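Local coordinates for uncharacterized HTH-type transcriptional regulator SAR2349 (Staphylococcus aureus, PDB 4EM2), which probably binds DNA as a MarR-family transcriptional regulator and is seen here in complex with salicylate, at residues G65-L70 and T98-L102; N105-V110 and L122-G128. All blocks are in the same frame, centred on the assembly; numbering follows the deposited sequence.

In the fold
Both contacts belong to the winged helix-turn-helix of the MarR fold, and their centres lie about 10 Å apart on the same side of the chain's centre. Contact 1 sets helix 64-76 across helix 92-104; contact 2 follows it in sequence and pairs strands 108-110 and 122-124, the hairpin of the wing, before helix 126-148. The two share a seam: Leu107 N probably donates to Leu102 O, and Leu70 packs on both Ile108 and Leu124. Helix 92-104, the second of the helix-turn-helix, is probably the recognition helix, as in other MarR proteins; contact 1 seats it against helix 64-76 and contact 2 joins it to the wing. Salicylate sits at both places.

Contact 1: residues G65-L70 and T98-L102; sequences GQWLIL and TLKAL. With SAL (2-hydroxybenzoic acid), chain E; SAL (2-hydroxybenzoic acid), chain C; SAL (2-hydroxybenzoic acid), chain B.
Thr98 brings its methyl against the backbone of Gln66, and most of what joins helices 64-76 and 92-104 is apolar packing. The two segments are nearly perpendicular (83°), with axes 9.4 Å apart. A chi1 of -59° sets Thr98 OG1 beside the backbone N and leaves CG2 anti to it, facing Gln66 with CA 3.5 Å away and touching Ile69 CG1; OG1 turns back to Thr94 O. Ile69 CG2 meets both Leu102 CD1 at 3.7 Å and, with the side chains crossing at about a right angle, Leu99 CD2 at 3.8 Å. Leu102 also packs with CD2 beside Gln66 CB and Leu70 CD1.

The amide of Gln66 takes part by packing: NE2 rests 3.5 Å from Ala101 CB, while OE1 accepts from Tyr63 N.

Salicylate adds a third group. One molecule, held also by Arg88, lies over Gly65, whose CA is 3.5 Å from its C5, and reaches Ile69 CD1, Leu68 and Thr98. A second packs on Leu68 CD2, its C2 3.7 Å away. Since Thr98 OG1 and Gln66 OE1 bond within or next to their own helices, the crossing relies on close packing, mostly of aliphatic groups, and Ile69 and Thr98 also serve a salicylate pocket.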
ATOM      1  N   GLY A  65      -0.895   0.126   7.550  1.00 25.57           N
ATOM      2  CA  GLY A  65       0.530  -0.238   7.442  1.00 24.41           C
ATOM      3  C   GLY A  65       0.683  -1.707   7.032  1.00 23.38           C
ATOM      4  O   GLY A  65       1.453  -2.068   6.124  1.00 24.36           O
ATOM      5  N   GLN A  66      -0.080  -2.548   7.724  1.00 22.96           N
ATOM      6  CA  GLN A  66      -0.166  -3.989   7.509  1.00 23.32           C
ATOM      7  C   GLN A  66      -0.598  -4.286   6.049  1.00 22.80           C
ATOM      8  O   GLN A  66       0.011  -5.075   5.363  1.00 22.85           O
ATOM      9  CB  GLN A  66      -1.202  -4.562   8.486  1.00 23.77           C
ATOM     10  CG  GLN A  66      -0.749  -4.476   9.938  1.00 27.14           C
ATOM     11  CD  GLN A  66      -1.801  -5.048  10.896  1.00 26.79           C
ATOM     12  OE1 GLN A  66      -2.906  -5.317  10.489  1.00 25.23           O
ATOM     13  NE2 GLN A  66      -1.446  -5.185  12.176  1.00 27.75           N
ATOM     14  N   TRP A  67      -1.612  -3.598   5.566  1.00 22.56           N
ATOM     15  CA  TRP A  67      -2.018  -3.836   4.215  1.00 23.46           C
ATOM     16  C   TRP A  67      -0.921  -3.509   3.206  1.00 23.52           C
ATOM     17  O   TRP A  67      -0.667  -4.259   2.258  1.00 24.25           O
ATOM     18  CB  TRP A  67      -3.281  -3.021   3.919  1.00 26.79           C
ATOM     19  CG  TRP A  67      -3.549  -2.985   2.414  1.00 29.22           C
ATOM     20  CD1 TRP A  67      -3.400  -1.907   1.601  1.00 31.68           C
ATOM     21  CD2 TRP A  67      -3.948  -4.077   1.576  1.00 27.75           C
ATOM     22  NE1 TRP A  67      -3.680  -2.252   0.306  1.00 31.23           N
ATOM     23  CE2 TRP A  67      -4.034  -3.577   0.255  1.00 30.52           C
ATOM     24  CE3 TRP A  67      -4.261  -5.425   1.806  1.00 28.25           C
ATOM     25  CZ2 TRP A  67      -4.435  -4.392  -0.861  1.00 28.08           C
ATOM     26  CZ3 TRP A  67      -4.667  -6.242   0.683  1.00 28.28           C
ATOM     27  CH2 TRP A  67      -4.742  -5.709  -0.611  1.00 29.00           C
ATOM     28  N   LEU A  68      -0.215  -2.405   3.409  1.00 21.35           N
ATOM     29  CA  LEU A  68       0.811  -2.041   2.444  1.00 20.45           C
ATOM     30  C   LEU A  68       1.908  -3.073   2.346  1.00 22.74           C
ATOM     31  O   LEU A  68       2.395  -3.420   1.217  1.00 23.09           O
ATOM     32  CB  LEU A  68       1.388  -0.636   2.809  1.00 21.66           C
ATOM     33  CG  LEU A  68       0.339   0.482   2.620  1.00 21.88           C
ATOM     34  CD1 LEU A  68       0.985   1.873   3.104  1.00 25.72           C
ATOM     35  CD2 LEU A  68      -0.020   0.620   1.130  1.00 25.60           C
ATOM     36  N   ILE A  69       2.336  -3.579   3.506  1.00 22.89           N
ATOM     37  CA  ILE A  69       3.413  -4.590   3.510  1.00 22.88           C
ATOM     38  C   ILE A  69       2.828  -5.884   2.900  1.00 25.32           C
ATOM     39  O   ILE A  69       3.497  -6.547   2.101  1.00 26.48           O
ATOM     40  CB  ILE A  69       3.884  -4.881   4.937  1.00 23.81           C
ATOM     41  CG1 ILE A  69       4.542  -3.610   5.555  1.00 24.41           C
ATOM     42  CG2 ILE A  69       4.855  -6.069   4.954  1.00 25.20           C
ATOM     43  CD1 ILE A  69       5.576  -3.013   4.762  1.00 26.16           C
ATOM     44  N   LEU A  70       1.586  -6.211   3.263  1.00 23.35           N
ATOM     45  CA  LEU A  70       0.958  -7.434   2.731  1.00 24.66           C
ATOM     46  C   LEU A  70       0.939  -7.387   1.205  1.00 24.50           C
ATOM     47  O   LEU A  70       1.340  -8.348   0.530  1.00 24.67           O
ATOM     48  CB  LEU A  70      -0.480  -7.598   3.244  1.00 23.81           C
ATOM     49  CG  LEU A  70      -1.190  -8.921   2.795  1.00 26.28           C
ATOM     50  CD1 LEU A  70      -0.490 -10.094   3.524  1.00 28.39           C
ATOM     51  CD2 LEU A  70      -2.686  -8.955   3.125  1.00 25.04           C
ATOM     52  N   THR A  98       5.460  -4.549  11.860  1.00 32.57           N
ATOM     53  CA  THR A  98       4.244  -4.790  11.035  1.00 31.48           C
ATOM     54  C   THR A  98       4.257  -6.236  10.562  1.00 31.06           C
ATOM     55  O   THR A  98       3.238  -6.891  10.568  1.00 31.17           O
ATOM     56  CB  THR A  98       4.274  -3.837   9.818  1.00 30.88           C
ATOM     57  OG1 THR A  98       4.304  -2.499  10.304  1.00 27.24           O
ATOM     58  CG2 THR A  98       3.038  -4.012   8.891  1.00 30.94           C
ATOM     59  N   LEU A  99       5.427  -6.734  10.144  1.00 32.73           N
ATOM     60  CA  LEU A  99       5.514  -8.123   9.674  1.00 33.57           C
ATOM     61  C   LEU A  99       5.164  -9.043  10.799  1.00 33.47           C
ATOM     62  O   LEU A  99       4.438 -10.037  10.621  1.00 33.14           O
ATOM     63  CB  LEU A  99       6.915  -8.465   9.206  1.00 34.68           C
ATOM     64  CG  LEU A  99       7.197  -8.073   7.759  1.00 36.65           C
ATOM     65  CD1 LEU A  99       8.718  -8.113   7.571  1.00 38.81           C
ATOM     66  CD2 LEU A  99       6.475  -9.008   6.727  1.00 31.93           C
ATOM     67  N   LYS A 100       5.682  -8.719  11.978  1.00 33.53           N
ATOM     68  CA  LYS A 100       5.411  -9.534  13.134  1.00 33.27           C
ATOM     69  C   LYS A 100       3.907  -9.652  13.334  1.00 32.13           C
ATOM     70  O   LYS A 100       3.403 -10.709  13.686  1.00 32.75           O
ATOM     71  CB  LYS A 100       6.050  -8.936  14.392  1.00 36.59           C
ATOM     72  CG  LYS A 100       7.564  -9.073  14.480  1.00 41.49           C
ATOM     73  CD  LYS A 100       8.053  -8.778  15.932  1.00 45.26           C
ATOM     74  CE  LYS A 100       7.378  -9.782  16.899  1.00 48.57           C
ATOM     75  NZ  LYS A 100       6.721  -9.188  18.103  1.00 49.01           N
ATOM     76  N   ALA A 101       3.168  -8.567  13.125  1.00 31.10           N
ATOM     77  CA  ALA A 101       1.717  -8.656  13.286  1.00 28.73           C
ATOM     78  C   ALA A 101       1.129  -9.492  12.142  1.00 27.59           C
ATOM     79  O   ALA A 101       0.258 -10.324  12.351  1.00 27.15           O
ATOM     80  CB  ALA A 101       1.100  -7.279  13.308  1.00 30.26           C
ATOM     81  N   LEU A 102       1.587  -9.277  10.915  1.00 28.82           N
ATOM     82  CA  LEU A 102       1.091 -10.093   9.778  1.00 27.07           C
ATOM     83  C   LEU A 102       1.283 -11.621  10.062  1.00 29.24           C
ATOM     84  O   LEU A 102       0.352 -12.431   9.830  1.00 29.73           O
ATOM     85  CB  LEU A 102       1.836  -9.718   8.521  1.00 22.92           C
ATOM     86  CG  LEU A 102       1.405  -8.310   7.998  1.00 22.85           C
ATOM     87  CD1 LEU A 102       2.304  -7.903   6.828  1.00 20.47           C
ATOM     88  CD2 LEU A 102      -0.103  -8.377   7.610  1.00 20.19           C
TER
HETATM   89  C1' SAL E 504       4.243   1.478   4.155  1.00 49.67           C
HETATM   90  O1' SAL E 504       3.929   2.449   3.456  1.00 49.75           O
HETATM   91  O2' SAL E 504       4.746   0.379   3.551  1.00 49.30           O
HETATM   92  C1  SAL E 504       4.116   1.516   5.654  1.00 47.13           C
HETATM   93  C2  SAL E 504       3.997   2.777   6.349  1.00 47.59           C
HETATM   94  C3  SAL E 504       3.891   2.764   7.779  1.00 48.42           C
HETATM   95  C4  SAL E 504       3.899   1.531   8.504  1.00 48.69           C
HETATM   96  C5  SAL E 504       4.014   0.286   7.813  1.00 46.46           C
HETATM   97  C6  SAL E 504       4.119   0.277   6.407  1.00 46.02           C
HETATM   98  O2  SAL E 504       3.993   4.001   5.644  1.00 47.59           O
HETATM   99  C1' SAL C 502      -5.184   1.663  -2.861  1.00 40.19           C
HETATM  100  O1' SAL C 502      -4.489   0.959  -3.543  1.00 37.88           O
HETATM  101  O2' SAL C 502      -5.492   2.889  -3.258  1.00 42.30           O
HETATM  102  C1  SAL C 502      -5.723   1.148  -1.610  1.00 41.05           C
HETATM  103  C2  SAL C 502      -5.410  -0.189  -1.222  1.00 42.58           C
HETATM  104  C3  SAL C 502      -5.950  -0.695  -0.009  1.00 43.30           C
HETATM  105  C4  SAL C 502      -6.782   0.115   0.812  1.00 42.84           C
HETATM  106  C5  SAL C 502      -7.080   1.452   0.419  1.00 43.60           C
HETATM  107  C6  SAL C 502      -6.553   1.968  -0.791  1.00 41.52           C
HETATM  108  O2  SAL C 502      -4.583  -0.970  -2.037  1.00 41.28           O
HETATM  109  C1' SAL B 501       0.675   4.695  -0.177  1.00 37.82           C
HETATM  110  O1' SAL B 501       1.377   4.288  -1.110  1.00 38.52           O
HETATM  111  O2' SAL B 501       1.149   5.611   0.712  1.00 34.65           O
HETATM  112  C1  SAL B 501      -0.655   4.133   0.037  1.00 32.61           C
HETATM  113  C2  SAL B 501      -1.294   3.335  -0.953  1.00 33.37           C
HETATM  114  C3  SAL B 501      -2.563   2.785  -0.721  1.00 33.01           C
HETATM  115  C4  SAL B 501      -3.199   3.031   0.505  1.00 32.35           C
HETATM  116  C5  SAL B 501      -2.570   3.830   1.486  1.00 32.03           C
HETATM  117  C6  SAL B 501      -1.308   4.380   1.256  1.00 32.44           C
HETATM  118  O2  SAL B 501      -0.701   3.104  -2.085  1.00 36.60           O

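Contact 2: residues N105-V110 and L122-G128; sequences NDLITV and LTLTPKG. With SAL (2-hydroxybenzoic acid), chain D.
Thr109 pairs with Thr123 in the antiparallel hairpin that forms the wing of this winged helix-turn-helix. Thr109 N donates to Thr123 O at 2.8 Å and Thr123 N returns to Thr109 O at 3.2 Å; Thr109 OG1 also donates to Thr123 O from above its carbonyl plane, so that this oxygen accepts twice. On the other face, Val110 CG2 and Leu122 CD2 lie side by side 3.9 Å apart, both touching a salicylate ring.

Beyond the strands, Thr125 N-caps helix 126-148. Its OG1, held between the backbone N and the carbonyl carbon (chi1 59°), donates to Asp106 O at 2.7 Å and accepts from Gly128 N, so one hydroxyl joins the Schellman turn ending helix 92-104 to the start of the next helix.

Lys127, fully extended, runs past the backbone of that turn and crosses the Asp106 side chain at about a right angle. CB sits 3.6 Å from Asp106 O, CG passes Leu107 CD2, and CD lies 3.8 Å from Asp106 OD2. CE then carries the chain over to Asn105 O, to which NZ donates at 2.9 Å. A water bridges carboxylate and ammonium, accepting from Lys127 NZ and donating to Asp106 OD2 at 2.6 Å.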
ATOM      1  N   ASN A 105      -0.990 -12.789  12.705  1.00 35.01           N
ATOM      2  CA  ASN A 105      -2.344 -12.911  12.216  1.00 34.22           C
ATOM      3  C   ASN A 105      -2.491 -14.032  11.184  1.00 32.11           C
ATOM      4  O   ASN A 105      -3.554 -14.141  10.565  1.00 26.28           O
ATOM      5  CB  ASN A 105      -2.804 -11.592  11.575  1.00 40.18           C
ATOM      6  CG  ASN A 105      -2.886 -10.479  12.566  1.00 45.93           C
ATOM      7  OD1 ASN A 105      -3.402 -10.667  13.663  1.00 50.64           O
ATOM      8  ND2 ASN A 105      -2.378  -9.305  12.198  1.00 50.32           N
ATOM      9  N   ASP A 106      -1.434 -14.831  10.954  1.00 32.22           N
ATOM     10  CA  ASP A 106      -1.575 -15.929   9.972  1.00 31.15           C
ATOM     11  C   ASP A 106      -1.786 -15.444   8.507  1.00 28.79           C
ATOM     12  O   ASP A 106      -2.437 -16.113   7.682  1.00 26.47           O
ATOM     13  CB  ASP A 106      -2.765 -16.779  10.421  1.00 34.23           C
ATOM     14  CG  ASP A 106      -2.847 -18.146   9.712  1.00 40.31           C
ATOM     15  OD1 ASP A 106      -1.807 -18.644   9.216  1.00 41.44           O
ATOM     16  OD2 ASP A 106      -3.973 -18.726   9.690  1.00 42.38           O
ATOM     17  N   LEU A 107      -1.243 -14.278   8.179  1.00 26.75           N
ATOM     18  CA  LEU A 107      -1.401 -13.727   6.825  1.00 26.13           C
ATOM     19  C   LEU A 107      -0.159 -13.964   5.971  1.00 25.59           C
ATOM     20  O   LEU A 107      -0.222 -13.901   4.742  1.00 22.31           O
ATOM     21  CB  LEU A 107      -1.688 -12.211   6.904  1.00 23.92           C
ATOM     22  CG  LEU A 107      -3.035 -11.930   7.580  1.00 22.45           C
ATOM     23  CD1 LEU A 107      -3.203 -10.412   7.793  1.00 23.43           C
ATOM     24  CD2 LEU A 107      -4.154 -12.482   6.719  1.00 22.26           C
ATOM     25  N   ILE A 108       0.969 -14.216   6.640  1.00 26.79           N
ATOM     26  CA  ILE A 108       2.205 -14.470   5.930  1.00 30.72           C
ATOM     27  C   ILE A 108       2.999 -15.524   6.661  1.00 33.21           C
ATOM     28  O   ILE A 108       2.915 -15.650   7.884  1.00 31.47           O
ATOM     29  CB  ILE A 108       3.147 -13.217   5.754  1.00 33.41           C
ATOM     30  CG1 ILE A 108       3.687 -12.787   7.097  1.00 37.66           C
ATOM     31  CG2 ILE A 108       2.448 -12.067   4.991  1.00 30.52           C
ATOM     32  CD1 ILE A 108       4.822 -11.670   6.976  1.00 41.79           C
ATOM     33  N   THR A 109       3.773 -16.276   5.887  1.00 34.70           N
ATOM     34  CA  THR A 109       4.592 -17.333   6.458  1.00 39.82           C
ATOM     35  C   THR A 109       6.070 -17.016   6.206  1.00 39.94           C
ATOM     36  O   THR A 109       6.427 -16.483   5.174  1.00 37.61           O
ATOM     37  CB  THR A 109       4.249 -18.695   5.836  1.00 41.38           C
ATOM     38  OG1 THR A 109       4.047 -18.535   4.421  1.00 45.21           O
ATOM     39  CG2 THR A 109       2.983 -19.254   6.445  1.00 44.66           C
ATOM     40  N   VAL A 110       6.896 -17.406   7.162  1.00 40.74           N
ATOM     41  CA  VAL A 110       8.316 -17.171   7.138  1.00 44.03           C
ATOM     42  C   VAL A 110       9.101 -18.456   6.845  1.00 45.76           C
ATOM     43  O   VAL A 110       8.926 -19.459   7.520  1.00 46.36           O
ATOM     44  CB  VAL A 110       8.789 -16.666   8.529  1.00 43.84           C
ATOM     45  CG1 VAL A 110      10.268 -16.358   8.499  1.00 46.12           C
ATOM     46  CG2 VAL A 110       7.981 -15.464   8.963  1.00 43.33           C
ATOM     47  N   LEU A 122       9.659 -14.559   2.727  1.00 27.88           N
ATOM     48  CA  LEU A 122       8.290 -14.325   3.172  1.00 28.27           C
ATOM     49  C   LEU A 122       7.299 -14.482   2.038  1.00 27.70           C
ATOM     50  O   LEU A 122       7.514 -13.956   0.939  1.00 25.90           O
ATOM     51  CB  LEU A 122       8.160 -12.886   3.709  1.00 27.25           C
ATOM     52  CG  LEU A 122       9.262 -12.489   4.700  1.00 29.49           C
ATOM     53  CD1 LEU A 122       9.362 -10.926   4.832  1.00 28.69           C
ATOM     54  CD2 LEU A 122       8.974 -13.119   6.010  1.00 27.62           C
ATOM     55  N   THR A 123       6.200 -15.178   2.313  1.00 26.89           N
ATOM     56  CA  THR A 123       5.167 -15.344   1.308  1.00 27.73           C
ATOM     57  C   THR A 123       3.811 -15.305   1.989  1.00 26.97           C
ATOM     58  O   THR A 123       3.724 -15.532   3.194  1.00 27.13           O
ATOM     59  CB  THR A 123       5.264 -16.727   0.608  1.00 29.05           C
ATOM     60  OG1 THR A 123       5.324 -17.727   1.622  1.00 30.65           O
ATOM     61  CG2 THR A 123       6.474 -16.786  -0.319  1.00 25.67           C
ATOM     62  N   LEU A 124       2.755 -15.057   1.213  1.00 25.51           N
ATOM     63  CA  LEU A 124       1.416 -15.009   1.808  1.00 25.28           C
ATOM     64  C   LEU A 124       0.944 -16.386   2.117  1.00 26.08           C
ATOM     65  O   LEU A 124       1.252 -17.324   1.384  1.00 24.26           O
ATOM     66  CB  LEU A 124       0.367 -14.429   0.851  1.00 25.09           C
ATOM     67  CG  LEU A 124       0.453 -12.972   0.311  1.00 28.76           C
ATOM     68  CD1 LEU A 124      -0.944 -12.423   0.096  1.00 27.99           C
ATOM     69  CD2 LEU A 124       1.228 -12.091   1.211  1.00 28.23           C
ATOM     70  N   THR A 125       0.187 -16.511   3.197  1.00 27.32           N
ATOM     71  CA  THR A 125      -0.467 -17.808   3.519  1.00 26.12           C
ATOM     72  C   THR A 125      -1.777 -17.817   2.714  1.00 24.87           C
ATOM     73  O   THR A 125      -2.172 -16.794   2.141  1.00 24.60           O
ATOM     74  CB  THR A 125      -0.937 -17.848   4.938  1.00 26.09           C
ATOM     75  OG1 THR A 125      -1.873 -16.757   5.093  1.00 26.32           O
ATOM     76  CG2 THR A 125       0.258 -17.714   5.907  1.00 25.97           C
ATOM     77  N   PRO A 126      -2.495 -18.964   2.679  1.00 25.70           N
ATOM     78  CA  PRO A 126      -3.769 -18.990   1.912  1.00 24.62           C
ATOM     79  C   PRO A 126      -4.783 -17.926   2.418  1.00 24.46           C
ATOM     80  O   PRO A 126      -5.570 -17.336   1.636  1.00 25.73           O
ATOM     81  CB  PRO A 126      -4.292 -20.415   2.129  1.00 25.95           C
ATOM     82  CG  PRO A 126      -2.948 -21.260   2.185  1.00 26.07           C
ATOM     83  CD  PRO A 126      -2.030 -20.327   3.039  1.00 26.55           C
ATOM     84  N   LYS A 127      -4.804 -17.737   3.731  1.00 23.04           N
ATOM     85  CA  LYS A 127      -5.673 -16.723   4.346  1.00 23.41           C
ATOM     86  C   LYS A 127      -5.233 -15.356   3.820  1.00 22.04           C
ATOM     87  O   LYS A 127      -6.059 -14.517   3.419  1.00 26.19           O
ATOM     88  CB  LYS A 127      -5.480 -16.773   5.853  1.00 24.38           C
ATOM     89  CG  LYS A 127      -6.427 -15.862   6.639  1.00 25.80           C
ATOM     90  CD  LYS A 127      -6.131 -15.954   8.154  1.00 25.66           C
ATOM     91  CE  LYS A 127      -6.854 -14.872   8.913  1.00 27.49           C
ATOM     92  NZ  LYS A 127      -6.337 -14.734  10.324  1.00 26.75           N
ATOM     93  N   GLY A 128      -3.930 -15.141   3.792  1.00 21.40           N
ATOM     94  CA  GLY A 128      -3.400 -13.893   3.286  1.00 22.74           C
ATOM     95  C   GLY A 128      -3.864 -13.611   1.861  1.00 25.54           C
ATOM     96  O   GLY A 128      -4.281 -12.455   1.524  1.00 25.24           O
TER
HETATM   97  C1' SAL D 503       9.483 -13.331  12.901  1.00 61.24           C
HETATM   98  O1' SAL D 503       9.130 -12.766  13.927  1.00 62.03           O
HETATM   99  O2' SAL D 503       9.335 -14.680  12.802  1.00 63.63           O
HETATM  100  C1  SAL D 503      10.043 -12.542  11.758  1.00 60.03           C
HETATM  101  C2  SAL D 503      10.324 -11.149  11.897  1.00 60.21           C
HETATM  102  C3  SAL D 503      10.847 -10.421  10.788  1.00 59.51           C
HETATM  103  C4  SAL D 503      11.086 -11.071   9.559  1.00 57.86           C
HETATM  104  C5  SAL D 503      10.814 -12.438   9.427  1.00 57.06           C
HETATM  105  C6  SAL D 503      10.301 -13.173  10.505  1.00 57.76           C
HETATM  106  O2  SAL D 503      10.087 -10.525  13.084  1.00 62.25           O
HETATM  107  O   HOH W   1      -5.901 -17.768  11.103  1.00 44.30           O
HETATM  108  O   HOH W   2       7.865 -18.034   2.710  1.00 36.08           O